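Local coordinates for putative enoyl-CoA hydratase (Streptomyces avermitilis, PDB 3GKB), which probably acts on acyl-CoA thioesters as an enoyl-CoA hydratase of the crotonase superfamily, though its true substrate and reaction are not established, at residues D91-E100 and K230-W240; R162-V171 and A184-A192. All blocks are in the same frame, centred on the assembly; numbering follows the deposited sequence.

In the fold
Both contacts lie within the crotonase-like fold of one chain, and contact 2 is nested in sequence inside the long loop that contact 1 closes. Their centres are about 20 Å apart and their nearest atoms about 9 Å, so they do not touch. Contact 1 brings the start of helix 96-103 against helix 230-243; contact 2 joins helices 155-163 and 165-174 to the turn between helix 180-186 and strand 191-193. In contact 1, D238 and A239 pack on R222 of the second subunit; contact 2 meets both other subunits of the trimer. Glycerol, probably from the crystallisation liquor, approaches the R162 side chain to about 3 Å at the nearest atoms, and N166 OD1 hydrogen-bonds glycerol.

Contact 1 (D91-E100 and K230-W240); sequences DVNVFQAVGE and KEGLLGENDAW
The side-chain amide of Q96 reaches helix 230-243 through two bonds from a single nitrogen. NE2 donates to E236 OE1 at 2.9 Å, almost straight, meeting the oxygen from above the carboxylate plane, and to the backbone O of L233 at 3.0 Å. That carbonyl also keeps its helical bond from N237 N, the two donors arriving from opposite faces of its plane. Alongside, N93 ND2 donates to N237 OD1 at 3.0 Å, the amide planes turned 59° apart, and has G152 O as a second acceptor. F95 CD2 meets W240 CZ2 at 3.7 Å in an oblique aromatic pair. Separately, L233 CD1 abuts the E100 carboxylate.

D91 OD2 makes a long salt bridge to K230 NZ (3.8 Å), and D91 CB and O rest on L234 CD2. One water donates to the backbone carbonyls of D91 and K230.

A capping box positions the two amides. With N93 CG between its backbone N and carbonyl carbon (chi1 78°), OD1 turns back to accept from Q96 N at 2.8 Å; Q96 OE1 takes N93 N in return, which fixes the Q96 amide's flip. T156 and G154 N steady E236, and Y158 and R103 hold E100.

The contact thus ties the turn leading into helix 96-103, and its first residues, to the side of helix 230-243, with V94 and F95 packing on helices 34-48 and 78-87.

Contact 2 (R162-V171 and A184-A192); sequences RVGRNRALEV and ASYGWINRA
The guanidinium of R167 lies flat on one face of the Y186 ring, the planes 19° apart, and R167 CD sits 3.5 Å from the ring centroid as a CH-pi contact. At the guanidinium edge a water accepts from NH1 in plane. V171 CG2 lies at the ring's edge, and Y186 OH donates to the syn side of E170 OE1 at 2.7 Å. The R162 guanidinium has W188 O over the centre of one face, a contact without a hydrogen bond. A bend at chi3 (75°) turns this group so that NE makes a bent bond to G187 O (3.0 Å), in the carbonyl plane but with the oxygen tilted 27° from the guanidinium. NH2 donates, also bent, to N190 OD1 at 3.1 Å from above its carbonyl plane; NH1 bonds A126 O. V171 CG1 presses on W188 CH2 at 3.4 Å, and V163 CG1 touches W188 CB.

G187, with positive phi, closes helix 180-186 in a Schellman motif. R167 NH2 donates to A184 O of the second subunit, whose R191 binds E170 and Y186. W188 packs on helices 120-127 and 155-163 and on L140 of strand 139-141; N190 OD1 also accepts from A131 N, where strand 191-193 joins strand 130-134 at the sheet edge.

Contact 1 (D91-E100 and K230-W240)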
loop_
_atom_site.group_PDB
_atom_site.type_symbol
_atom_site.label_atom_id
_atom_site.label_comp_id
_atom_site.label_asym_id
_atom_site.label_seq_id
_atom_site.Cartn_x
_atom_site.Cartn_y
_atom_site.Cartn_z
ATOM N N ASP B 91 24.670 -6.512 11.760
ATOM C CA ASP B 91 24.130 -5.612 10.717
ATOM C C ASP B 91 22.908 -4.820 11.187
ATOM O O ASP B 91 22.123 -4.328 10.367
ATOM C CB ASP B 91 23.744 -6.391 9.456
ATOM C CG ASP B 91 24.881 -7.229 8.904
ATOM O OD1 ASP B 91 25.984 -6.670 8.719
ATOM O OD2 ASP B 91 24.640 -8.438 8.656
ATOM N N VAL B 92 22.763 -4.697 12.503
ATOM C CA VAL B 92 21.665 -3.975 13.125
ATOM C C VAL B 92 22.285 -3.103 14.229
ATOM O O VAL B 92 23.024 -3.600 15.085
ATOM C CB VAL B 92 20.620 -4.971 13.726
ATOM C CG1 VAL B 92 19.609 -4.266 14.645
ATOM C CG2 VAL B 92 19.970 -5.815 12.630
ATOM N N ASN B 93 22.016 -1.799 14.187
ATOM C CA ASN B 93 22.526 -0.910 15.232
ATOM C C ASN B 93 21.729 -1.014 16.525
ATOM O O ASN B 93 20.664 -1.670 16.568
ATOM C CB ASN B 93 22.697 0.521 14.727
ATOM C CG ASN B 93 21.381 1.290 14.643
ATOM O OD1 ASN B 93 20.497 1.120 15.468
ATOM N ND2 ASN B 93 21.292 2.194 13.676
ATOM N N VAL B 94 22.251 -0.369 17.563
ATOM C CA VAL B 94 21.713 -0.486 18.930
ATOM C C VAL B 94 20.234 -0.051 19.039
ATOM O O VAL B 94 19.468 -0.609 19.801
ATOM C CB VAL B 94 22.625 0.267 19.961
ATOM C CG1 VAL B 94 22.468 1.784 19.858
ATOM C CG2 VAL B 94 22.333 -0.202 21.367
ATOM N N PHE B 95 19.837 0.938 18.227
ATOM C CA PHE B 95 18.469 1.406 18.205
ATOM C C PHE B 95 17.545 0.534 17.373
ATOM O O PHE B 95 16.406 0.237 17.787
ATOM C CB PHE B 95 18.464 2.851 17.748
ATOM C CG PHE B 95 19.240 3.732 18.671
ATOM C CD1 PHE B 95 18.755 3.975 19.958
ATOM C CD2 PHE B 95 20.478 4.232 18.315
ATOM C CE1 PHE B 95 19.476 4.750 20.853
ATOM C CE2 PHE B 95 21.211 5.010 19.219
ATOM C CZ PHE B 95 20.702 5.269 20.482
ATOM N N GLN B 96 18.020 0.141 16.193
ATOM C CA GLN B 96 17.307 -0.814 15.351
ATOM C C GLN B 96 17.067 -2.126 16.086
ATOM O O GLN B 96 16.085 -2.798 15.825
ATOM C CB GLN B 96 18.085 -1.069 14.060
ATOM C CG GLN B 96 18.217 0.174 13.168
ATOM C CD GLN B 96 19.215 -0.006 12.029
ATOM O OE1 GLN B 96 20.117 -0.866 12.099
ATOM N NE2 GLN B 96 19.082 0.819 10.980
ATOM N N ALA B 97 17.931 -2.468 17.048
ATOM C CA ALA B 97 17.788 -3.735 17.776
ATOM C C ALA B 97 16.454 -3.862 18.514
ATOM O O ALA B 97 15.954 -4.980 18.631
ATOM C CB ALA B 97 18.938 -3.933 18.749
ATOM N N VAL B 98 15.857 -2.744 18.948
ATOM C CA VAL B 98 14.539 -2.769 19.617
ATOM C C VAL B 98 13.436 -3.239 18.662
ATOM O O VAL B 98 12.761 -4.262 18.888
ATOM C CB VAL B 98 14.152 -1.361 20.165
ATOM C CG1 VAL B 98 12.754 -1.382 20.804
ATOM C CG2 VAL B 98 15.239 -0.830 21.092
ATOM N N GLY B 99 13.251 -2.497 17.562
ATOM C CA GLY B 99 12.268 -2.906 16.558
ATOM C C GLY B 99 12.556 -4.281 15.955
ATOM O O GLY B 99 11.647 -5.074 15.716
ATOM N N GLU B 100 13.822 -4.597 15.740
ATOM C CA GLU B 100 14.163 -5.896 15.184
ATOM C C GLU B 100 13.837 -7.042 16.133
ATOM O O GLU B 100 13.403 -8.097 15.692
ATOM C CB GLU B 100 15.620 -5.924 14.692
ATOM C CG GLU B 100 15.812 -5.024 13.454
ATOM C CD GLU B 100 14.870 -5.395 12.321
ATOM O OE1 GLU B 100 15.084 -6.430 11.634
ATOM O OE2 GLU B 100 13.882 -4.652 12.135
ATOM N N LYS B 230 17.547 -6.339 5.527
ATOM C CA LYS B 230 18.960 -6.241 5.884
ATOM C C LYS B 230 19.652 -5.055 5.195
ATOM O O LYS B 230 20.302 -4.225 5.838
ATOM C CB LYS B 230 19.705 -7.525 5.497
ATOM C CG LYS B 230 21.160 -7.457 5.837
ATOM C CD LYS B 230 21.903 -8.667 5.315
ATOM C CE LYS B 230 23.366 -8.579 5.646
ATOM N NZ LYS B 230 24.058 -9.819 5.215
ATOM N N GLU B 231 19.513 -4.977 3.876
ATOM C CA GLU B 231 20.197 -3.902 3.127
ATOM C C GLU B 231 19.626 -2.528 3.447
ATOM O O GLU B 231 20.374 -1.547 3.566
ATOM C CB GLU B 231 20.151 -4.175 1.625
ATOM C CG GLU B 231 21.073 -5.347 1.210
ATOM C CD GLU B 231 22.479 -5.308 1.847
ATOM O OE1 GLU B 231 23.241 -4.334 1.637
ATOM O OE2 GLU B 231 22.851 -6.289 2.520
ATOM N N GLY B 232 18.310 -2.459 3.628
ATOM C CA GLY B 232 17.674 -1.178 3.965
ATOM C C GLY B 232 18.098 -0.661 5.320
ATOM O O GLY B 232 18.326 0.545 5.484
ATOM N N LEU B 233 18.202 -1.566 6.297
ATOM C CA LEU B 233 18.606 -1.167 7.648
ATOM C C LEU B 233 20.061 -0.688 7.664
ATOM O O LEU B 233 20.392 0.295 8.300
ATOM C CB LEU B 233 18.365 -2.297 8.644
ATOM C CG LEU B 233 16.909 -2.618 8.950
ATOM C CD1 LEU B 233 16.832 -3.958 9.682
ATOM C CD2 LEU B 233 16.203 -1.485 9.746
ATOM N N LEU B 234 20.928 -1.371 6.920
ATOM C CA LEU B 234 22.303 -0.904 6.769
ATOM C C LEU B 234 22.395 0.497 6.130
ATOM O O LEU B 234 23.158 1.355 6.604
ATOM C CB LEU B 234 23.146 -1.930 5.998
ATOM C CG LEU B 234 23.539 -3.174 6.820
ATOM C CD1 LEU B 234 24.028 -4.285 5.920
ATOM C CD2 LEU B 234 24.587 -2.798 7.907
ATOM N N GLY B 235 21.636 0.719 5.052
ATOM C CA GLY B 235 21.588 2.028 4.393
ATOM C C GLY B 235 21.096 3.152 5.305
ATOM O O GLY B 235 21.650 4.270 5.296
ATOM N N GLU B 236 20.083 2.842 6.109
ATOM C CA GLU B 236 19.555 3.800 7.066
ATOM C C GLU B 236 20.608 4.115 8.109
ATOM O O GLU B 236 20.825 5.278 8.419
ATOM C CB GLU B 236 18.233 3.313 7.707
ATOM C CG GLU B 236 17.748 4.160 8.883
ATOM C CD GLU B 236 16.694 3.461 9.732
ATOM O OE1 GLU B 236 17.098 2.912 10.786
ATOM O OE2 GLU B 236 15.485 3.438 9.343
ATOM N N ASN B 237 21.266 3.080 8.643
ATOM C CA ASN B 237 22.316 3.277 9.619
ATOM C C ASN B 237 23.422 4.210 9.126
ATOM O O ASN B 237 23.884 5.096 9.879
ATOM C CB ASN B 237 22.935 1.947 10.035
ATOM C CG ASN B 237 24.077 2.142 10.975
ATOM O OD1 ASN B 237 23.887 2.532 12.133
ATOM N ND2 ASN B 237 25.293 2.010 10.449
ATOM N N ASP B 238 23.845 4.013 7.878
ATOM C CA ASP B 238 24.928 4.812 7.295
ATOM C C ASP B 238 24.493 6.277 7.164
ATOM O O ASP B 238 25.261 7.212 7.449
ATOM C CB ASP B 238 25.323 4.266 5.918
ATOM C CG ASP B 238 26.064 2.946 6.005
ATOM O OD1 ASP B 238 26.591 2.622 7.090
ATOM O OD2 ASP B 238 26.106 2.214 4.998
ATOM N N ALA B 239 23.267 6.472 6.697
ATOM C CA ALA B 239 22.732 7.814 6.505
ATOM C C ALA B 239 22.554 8.513 7.848
ATOM O O ALA B 239 22.894 9.685 7.986
ATOM C CB ALA B 239 21.393 7.756 5.732
ATOM N N TRP B 240 22.048 7.774 8.839
ATOM C CA TRP B 240 21.799 8.300 10.170
ATOM C C TRP B 240 23.109 8.656 10.873
ATOM O O TRP B 240 23.251 9.755 11.413
ATOM C CB TRP B 240 21.023 7.265 10.967
ATOM C CG TRP B 240 20.926 7.442 12.457
ATOM C CD1 TRP B 240 20.041 8.239 13.164
ATOM C CD2 TRP B 240 21.694 6.746 13.424
ATOM N NE1 TRP B 240 20.215 8.053 14.510
ATOM C CE2 TRP B 240 21.223 7.138 14.697
ATOM C CE3 TRP B 240 22.718 5.789 13.340
ATOM C CZ2 TRP B 240 21.773 6.645 15.872
ATOM C CZ3 TRP B 240 23.261 5.289 14.514
ATOM C CH2 TRP B 240 22.800 5.727 15.760
HETATM O O HOH W 1 20.523 -5.143 8.532
#

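Contact 2 (R162-V171 and A184-A192)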
loop_
_atom_site.group_PDB
_atom_site.type_symbol
_atom_site.label_atom_id
_atom_site.label_comp_id
_atom_site.label_asym_id
_atom_site.label_seq_id
_atom_site.Cartn_x
_atom_site.Cartn_y
_atom_site.Cartn_z
ATOM N N ARG B 162 5.497 -0.260 4.893
ATOM C CA ARG B 162 4.078 -0.146 5.237
ATOM C C ARG B 162 3.314 0.924 4.470
ATOM O O ARG B 162 2.135 0.725 4.178
ATOM C CB ARG B 162 3.909 0.094 6.718
ATOM C CG ARG B 162 4.329 -1.142 7.569
ATOM C CD ARG B 162 3.925 -1.002 9.037
ATOM N NE ARG B 162 2.492 -1.212 9.232
ATOM C CZ ARG B 162 1.936 -1.648 10.353
ATOM N NH1 ARG B 162 2.695 -1.927 11.408
ATOM N NH2 ARG B 162 0.603 -1.817 10.427
ATOM N N VAL B 163 3.966 2.050 4.167
ATOM C CA VAL B 163 3.278 3.169 3.549
ATOM C C VAL B 163 3.793 3.503 2.134
ATOM O O VAL B 163 3.156 4.269 1.440
ATOM C CB VAL B 163 3.232 4.426 4.479
ATOM C CG1 VAL B 163 2.843 4.020 5.929
ATOM C CG2 VAL B 163 4.530 5.259 4.435
ATOM N N GLY B 164 4.933 2.927 1.732
ATOM C CA GLY B 164 5.568 3.263 0.430
ATOM C C GLY B 164 6.538 4.428 0.546
ATOM O O GLY B 164 6.430 5.273 1.453
ATOM N N ARG B 165 7.494 4.495 -0.384
ATOM C CA ARG B 165 8.525 5.543 -0.326
ATOM C C ARG B 165 7.968 6.984 -0.278
ATOM O O ARG B 165 8.499 7.816 0.472
ATOM C CB ARG B 165 9.492 5.412 -1.496
ATOM C CG ARG B 165 10.542 6.558 -1.568
ATOM C CD ARG B 165 11.556 6.338 -2.668
ATOM N NE ARG B 165 12.281 7.569 -2.944
ATOM C CZ ARG B 165 11.771 8.597 -3.627
ATOM N NH1 ARG B 165 10.534 8.543 -4.125
ATOM N NH2 ARG B 165 12.501 9.687 -3.821
ATOM N N ASN B 166 6.948 7.284 -1.103
ATOM C CA ASN B 166 6.450 8.650 -1.213
ATOM C C ASN B 166 5.926 9.168 0.121
ATOM O O ASN B 166 6.255 10.267 0.554
ATOM C CB ASN B 166 5.369 8.754 -2.272
ATOM C CG ASN B 166 5.883 8.440 -3.656
ATOM O OD1 ASN B 166 5.630 7.365 -4.180
ATOM N ND2 ASN B 166 6.626 9.381 -4.258
ATOM N N ARG B 167 5.083 8.372 0.749
ATOM C CA ARG B 167 4.584 8.677 2.068
ATOM C C ARG B 167 5.603 8.549 3.197
ATOM O O ARG B 167 5.504 9.276 4.168
ATOM C CB ARG B 167 3.307 7.868 2.357
ATOM C CG ARG B 167 2.111 8.415 1.572
ATOM C CD ARG B 167 0.910 7.501 1.637
ATOM N NE ARG B 167 -0.315 8.197 1.258
ATOM C CZ ARG B 167 -1.476 7.585 0.985
ATOM N NH1 ARG B 167 -1.583 6.248 1.022
ATOM N NH2 ARG B 167 -2.526 8.314 0.661
ATOM N N ALA B 168 6.579 7.665 3.073
ATOM C CA ALA B 168 7.669 7.565 4.009
ATOM C C ALA B 168 8.480 8.862 4.044
ATOM O O ALA B 168 8.818 9.341 5.120
ATOM C CB ALA B 168 8.577 6.366 3.673
ATOM N N LEU B 169 8.785 9.415 2.871
ATOM C CA LEU B 169 9.540 10.678 2.802
ATOM C C LEU B 169 8.715 11.814 3.381
ATOM O O LEU B 169 9.228 12.682 4.081
ATOM C CB LEU B 169 9.895 11.015 1.355
ATOM C CG LEU B 169 11.105 10.300 0.775
ATOM C CD1 LEU B 169 11.106 10.580 -0.727
ATOM C CD2 LEU B 169 12.446 10.761 1.454
ATOM N N GLU B 170 7.410 11.812 3.079
ATOM C CA GLU B 170 6.517 12.782 3.677
ATOM C C GLU B 170 6.564 12.666 5.214
ATOM O O GLU B 170 6.722 13.673 5.901
ATOM C CB GLU B 170 5.080 12.603 3.177
ATOM C CG GLU B 170 4.087 13.595 3.827
ATOM C CD GLU B 170 2.611 13.220 3.592
ATOM O OE1 GLU B 170 2.320 12.201 2.928
ATOM O OE2 GLU B 170 1.758 13.926 4.133
ATOM N N VAL B 171 6.401 11.465 5.744
ATOM C CA VAL B 171 6.367 11.309 7.226
ATOM C C VAL B 171 7.675 11.803 7.822
ATOM O O VAL B 171 7.677 12.566 8.785
ATOM C CB VAL B 171 6.032 9.867 7.658
ATOM C CG1 VAL B 171 6.314 9.639 9.157
ATOM C CG2 VAL B 171 4.560 9.556 7.339
ATOM N N ALA B 184 -3.648 5.143 9.851
ATOM C CA ALA B 184 -4.335 3.953 9.323
ATOM C C ALA B 184 -4.579 4.022 7.815
ATOM O O ALA B 184 -4.333 3.041 7.108
ATOM C CB ALA B 184 -5.672 3.698 10.066
ATOM N N SER B 185 -5.041 5.151 7.288
ATOM C CA SER B 185 -5.260 5.205 5.845
ATOM C C SER B 185 -3.936 5.005 5.067
ATOM O O SER B 185 -3.947 4.401 4.006
ATOM C CB SER B 185 -5.999 6.473 5.389
ATOM O OG SER B 185 -5.194 7.582 5.547
ATOM N N TYR B 186 -2.811 5.461 5.632
ATOM C CA TYR B 186 -1.473 5.254 5.054
ATOM C C TYR B 186 -0.991 3.799 5.192
ATOM O O TYR B 186 -0.185 3.342 4.398
ATOM C CB TYR B 186 -0.449 6.197 5.701
ATOM C CG TYR B 186 -0.395 7.620 5.141
ATOM C CD1 TYR B 186 -1.494 8.219 4.505
ATOM C CD2 TYR B 186 0.755 8.368 5.265
ATOM C CE1 TYR B 186 -1.404 9.491 4.014
ATOM C CE2 TYR B 186 0.843 9.638 4.776
ATOM C CZ TYR B 186 -0.244 10.202 4.142
ATOM O OH TYR B 186 -0.150 11.478 3.621
ATOM N N GLY B 187 -1.467 3.085 6.208
ATOM C CA GLY B 187 -1.062 1.727 6.461
ATOM C C GLY B 187 0.067 1.626 7.481
ATOM O O GLY B 187 0.613 0.540 7.672
ATOM N N TRP B 188 0.380 2.744 8.146
ATOM C CA TRP B 188 1.415 2.807 9.210
ATOM C C TRP B 188 0.979 1.987 10.424
ATOM O O TRP B 188 1.799 1.346 11.096
ATOM C CB TRP B 188 1.624 4.259 9.610
ATOM C CG TRP B 188 2.884 4.615 10.333
ATOM C CD1 TRP B 188 3.872 3.773 10.775
ATOM C CD2 TRP B 188 3.281 5.929 10.719
ATOM N NE1 TRP B 188 4.865 4.499 11.396
ATOM C CE2 TRP B 188 4.534 5.827 11.355
ATOM C CE3 TRP B 188 2.718 7.194 10.548
ATOM C CZ2 TRP B 188 5.224 6.940 11.834
ATOM C CZ3 TRP B 188 3.405 8.302 11.037
ATOM C CH2 TRP B 188 4.629 8.160 11.683
ATOM N N ILE B 189 -0.319 1.993 10.679
ATOM C CA ILE B 189 -0.928 1.103 11.670
ATOM C C ILE B 189 -2.082 0.348 11.029
ATOM O O ILE B 189 -2.515 0.670 9.911
ATOM C CB ILE B 189 -1.456 1.877 12.905
ATOM C CG1 ILE B 189 -2.579 2.841 12.488
ATOM C CG2 ILE B 189 -0.323 2.592 13.599
ATOM C CD1 ILE B 189 -3.187 3.652 13.641
ATOM N N ASN B 190 -2.635 -0.635 11.732
ATOM C CA ASN B 190 -3.665 -1.474 11.139
ATOM C C ASN B 190 -5.020 -0.773 11.083
ATOM O O ASN B 190 -5.720 -0.832 10.057
ATOM C CB ASN B 190 -3.823 -2.804 11.894
ATOM C CG ASN B 190 -2.618 -3.703 11.739
ATOM O OD1 ASN B 190 -1.502 -3.329 12.094
ATOM N ND2 ASN B 190 -2.842 -4.912 11.212
ATOM N N ARG B 191 -5.394 -0.116 12.172
ATOM C CA ARG B 191 -6.747 0.446 12.296
ATOM C C ARG B 191 -6.805 1.525 13.343
ATOM O O ARG B 191 -6.116 1.427 14.338
ATOM C CB ARG B 191 -7.760 -0.653 12.639
ATOM C CG ARG B 191 -9.205 -0.352 12.192
ATOM C CD ARG B 191 -9.411 -0.892 10.792
ATOM N NE ARG B 191 -9.338 -2.350 10.779
ATOM C CZ ARG B 191 -10.303 -3.181 11.146
ATOM N NH1 ARG B 191 -11.510 -2.737 11.519
ATOM N NH2 ARG B 191 -10.069 -4.481 11.110
ATOM N N ALA B 192 -7.646 2.542 13.101
ATOM C CA ALA B 192 -8.040 3.530 14.089
ATOM C C ALA B 192 -9.452 3.190 14.531
ATOM O O ALA B 192 -10.352 2.936 13.672
ATOM C CB ALA B 192 -8.001 4.936 13.515
HETATM O O HOH W 2 -0.709 -1.947 7.912
HETATM O O HOH W 3 0.312 4.277 1.465
#